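Local coordinates for DNA polymerase III subunit beta (PDB 4S3I), which confers processivity on DNA replication by tethering DNA polymerases and other proteins to DNA as a sliding ring, at residues L334-F339 and I352-D357. Sequence-based numbering, arbitrary orientation.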
ATOM      1  N   LEU A 334     -10.070  -8.492  21.550  1.00 25.03           N
ATOM      2  CA  LEU A 334     -10.271  -8.226  22.984  1.00 25.18           C
ATOM      3  C   LEU A 334      -9.854  -6.830  23.389  1.00 25.25           C
ATOM      4  O   LEU A 334      -8.809  -6.344  22.958  1.00 26.95           O
ATOM      5  CB  LEU A 334      -9.446  -9.211  23.815  1.00 25.14           C
ATOM      6  CG  LEU A 334      -9.699 -10.671  23.493  1.00 25.15           C
ATOM      7  CD1 LEU A 334      -8.827 -11.522  24.405  1.00 25.13           C
ATOM      8  CD2 LEU A 334     -11.180 -10.992  23.700  1.00 25.40           C
ATOM      9  N   GLY A 335     -10.637  -6.193  24.257  1.00 25.54           N
ATOM     10  CA  GLY A 335     -10.320  -4.841  24.702  1.00 28.57           C
ATOM     11  C   GLY A 335      -9.586  -4.726  26.037  1.00 31.10           C
ATOM     12  O   GLY A 335      -9.324  -3.620  26.504  1.00 29.92           O
ATOM     13  N   THR A 336      -9.243  -5.849  26.656  1.00 27.67           N
ATOM     14  CA  THR A 336      -8.633  -5.823  27.999  1.00 26.09           C
ATOM     15  C   THR A 336      -7.162  -6.187  27.905  1.00 27.54           C
ATOM     16  O   THR A 336      -6.758  -6.803  26.940  1.00 25.58           O
ATOM     17  CB  THR A 336      -9.314  -6.834  28.921  1.00 26.21           C
ATOM     18  OG1 THR A 336      -9.408  -8.093  28.237  1.00 25.89           O
ATOM     19  CG2 THR A 336     -10.724  -6.361  29.299  1.00 26.58           C
ATOM     20  N   THR A 337      -6.375  -5.847  28.928  1.00 26.16           N
ATOM     21  CA  THR A 337      -4.932  -6.122  28.912  1.00 26.08           C
ATOM     22  C   THR A 337      -4.633  -7.585  29.187  1.00 25.87           C
ATOM     23  O   THR A 337      -3.544  -8.071  28.902  1.00 25.76           O
ATOM     24  CB  THR A 337      -4.202  -5.276  29.941  1.00 26.54           C
ATOM     25  OG1 THR A 337      -4.546  -5.751  31.246  1.00 26.76           O
ATOM     26  CG2 THR A 337      -4.614  -3.800  29.804  1.00 26.88           C
ATOM     27  N   GLN A 338      -5.600  -8.279  29.779  1.00 25.90           N
ATOM     28  CA  GLN A 338      -5.471  -9.704  30.054  1.00 25.76           C
ATOM     29  C   GLN A 338      -6.586 -10.448  29.371  1.00 25.61           C
ATOM     30  O   GLN A 338      -7.608  -9.853  29.028  1.00 25.67           O
ATOM     31  CB  GLN A 338      -5.516  -9.964  31.568  1.00 26.06           C
ATOM     32  CG  GLN A 338      -4.416  -9.270  32.338  1.00 26.32           C
ATOM     33  CD  GLN A 338      -4.432  -9.629  33.819  1.00 37.54           C
ATOM     34  OE1 GLN A 338      -5.324  -9.208  34.565  1.00 31.72           O
ATOM     35  NE2 GLN A 338      -3.461 -10.439  34.245  1.00 26.62           N
ATOM     36  N   PHE A 339      -6.403 -11.742  29.171  1.00 25.48           N
ATOM     37  CA  PHE A 339      -7.450 -12.549  28.591  1.00 25.46           C
ATOM     38  C   PHE A 339      -7.606 -13.839  29.382  1.00 30.73           C
ATOM     39  O   PHE A 339      -6.718 -14.237  30.150  1.00 28.98           O
ATOM     40  CB  PHE A 339      -7.193 -12.854  27.100  1.00 25.26           C
ATOM     41  CG  PHE A 339      -6.057 -13.828  26.843  1.00 25.18           C
ATOM     42  CD1 PHE A 339      -4.734 -13.384  26.821  1.00 25.11           C
ATOM     43  CD2 PHE A 339      -6.317 -15.170  26.575  1.00 25.27           C
ATOM     44  CE1 PHE A 339      -3.679 -14.270  26.575  1.00 25.13           C
ATOM     45  CE2 PHE A 339      -5.280 -16.060  26.322  1.00 25.29           C
ATOM     46  CZ  PHE A 339      -3.944 -15.607  26.317  1.00 25.21           C
ATOM     47  N   ILE A 352     -11.468 -18.168  24.004  1.00 26.49           N
ATOM     48  CA  ILE A 352     -10.686 -16.987  24.372  1.00 26.06           C
ATOM     49  C   ILE A 352     -11.644 -15.832  24.578  1.00 31.45           C
ATOM     50  O   ILE A 352     -12.495 -15.580  23.730  1.00 28.01           O
ATOM     51  CB  ILE A 352      -9.640 -16.642  23.273  1.00 25.80           C
ATOM     52  CG1 ILE A 352      -8.518 -17.684  23.275  1.00 30.06           C
ATOM     53  CG2 ILE A 352      -9.046 -15.244  23.484  1.00 25.47           C
ATOM     54  CD1 ILE A 352      -7.571 -17.575  22.095  1.00 29.63           C
ATOM     55  N   GLN A 353     -11.533 -15.140  25.709  1.00 25.99           N
ATOM     56  CA  GLN A 353     -12.418 -14.010  25.963  1.00 29.67           C
ATOM     57  C   GLN A 353     -11.750 -12.991  26.870  1.00 29.95           C
ATOM     58  O   GLN A 353     -10.676 -13.261  27.424  1.00 26.52           O
ATOM     59  CB  GLN A 353     -13.766 -14.481  26.537  1.00 33.44           C
ATOM     60  CG  GLN A 353     -13.699 -15.022  27.944  1.00 38.18           C
ATOM     61  CD  GLN A 353     -15.012 -15.667  28.396  1.00 41.07           C
ATOM     62  OE1 GLN A 353     -15.103 -16.172  29.512  1.00 34.69           O
ATOM     63  NE2 GLN A 353     -16.026 -15.651  27.527  1.00 36.15           N
ATOM     64  N   GLU A 354     -12.366 -11.821  27.007  1.00 26.06           N
ATOM     65  CA  GLU A 354     -11.789 -10.777  27.826  1.00 26.05           C
ATOM     66  C   GLU A 354     -11.758 -11.236  29.274  1.00 31.14           C
ATOM     67  O   GLU A 354     -12.541 -12.095  29.692  1.00 26.56           O
ATOM     68  CB  GLU A 354     -12.597  -9.467  27.729  1.00 26.26           C
ATOM     69  CG  GLU A 354     -12.648  -8.837  26.345  1.00 26.05           C
ATOM     70  CD  GLU A 354     -13.172  -7.401  26.351  1.00 31.08           C
ATOM     71  OE1 GLU A 354     -13.607  -6.911  27.418  1.00 27.32           O
ATOM     72  OE2 GLU A 354     -13.133  -6.747  25.286  1.00 27.95           O
ATOM     73  N   SER A 355     -10.854 -10.649  30.041  1.00 26.49           N
ATOM     74  CA  SER A 355     -10.911 -10.769  31.482  1.00 31.21           C
ATOM     75  C   SER A 355     -12.179 -10.015  31.885  1.00 30.35           C
ATOM     76  O   SER A 355     -12.514  -8.991  31.261  1.00 27.10           O
ATOM     77  CB  SER A 355      -9.661 -10.122  32.092  1.00 26.61           C
ATOM     78  OG  SER A 355      -9.633 -10.263  33.495  1.00 38.22           O
ATOM     79  N   LEU A 356     -12.885 -10.501  32.906  1.00 29.30           N
ATOM     80  CA  LEU A 356     -14.132  -9.862  33.360  1.00 28.61           C
ATOM     81  C   LEU A 356     -15.169  -9.708  32.230  1.00 34.02           C
ATOM     82  O   LEU A 356     -15.852  -8.680  32.160  1.00 36.17           O
ATOM     83  CB  LEU A 356     -13.869  -8.469  33.959  1.00 36.21           C
ATOM     84  CG  LEU A 356     -12.839  -8.279  35.071  1.00 38.45           C
ATOM     85  CD1 LEU A 356     -12.875  -6.835  35.568  1.00 41.77           C
ATOM     86  CD2 LEU A 356     -13.081  -9.241  36.215  1.00 41.36           C
ATOM     87  N   ASP A 357     -15.266 -10.705  31.347  1.00 27.78           N
ATOM     88  CA  ASP A 357     -16.240 -10.682  30.251  1.00 34.68           C
ATOM     89  C   ASP A 357     -17.650 -10.501  30.798  1.00 42.65           C
ATOM     90  O   ASP A 357     -18.496  -9.863  30.168  1.00 39.22           O
ATOM     91  CB  ASP A 357     -16.181 -11.973  29.430  1.00 37.23           C
ATOM     92  CG  ASP A 357     -17.344 -12.089  28.432  1.00 44.55           C
ATOM     93  OD1 ASP A 357     -17.217 -11.559  27.308  1.00 45.70           O
ATOM     94  OD2 ASP A 357     -18.386 -12.704  28.767  1.00 42.47           O
TER
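The carboxylate of E354 lies beside the loop residues G335 and T336. Over one face of it stands the backbone N-H of G335, 54° out of the plane and 2.8 Å from OE2, in a fairly straight hydrogen bond. On the same face CG2 of T336 comes within 3.5 Å of OE1. Beyond CG the glutamate chain is extended, and it runs past L334 in the opposite direction, its CG 3.7 Å from L334 CD2. The F339 ring is approached obliquely at CD2 by CG2 of I352, while F266 packs against it edge-to-face. That same I352 methyl also meets CD1 of L334 at 3.8 Å, the two side chains crossing at about a right angle, and helix 324-332 closes over I352 with F327, A330 and L331.

The E354 end of this contact is the open end of an antiparallel beta hairpin, strands 338-343 and 350-354, in the C-terminal domain of the polymerase III beta subunit. F339 and E354 form a non-hydrogen-bonded pair there, and their side chains diverge. Past this pair the strand pairing ends, with a weak bond from S355 N to Q338 O, and the chain turns away in a type II turn from E354 to D357. T336 OG1 lies between its backbone N and carbonyl carbon (chi1 48°), from where it donates to Q338 O at 2.6 Å, nearly along the C=O axis. The Q338 carbonyl thus takes a short bond from its own segment and a weak one from across. Ahead of the strand, K263 NZ hydrogen-bonds to the carbonyl oxygens of L334 and T336, tying the stretch that follows helix 324-332 to the start of helix 263-273.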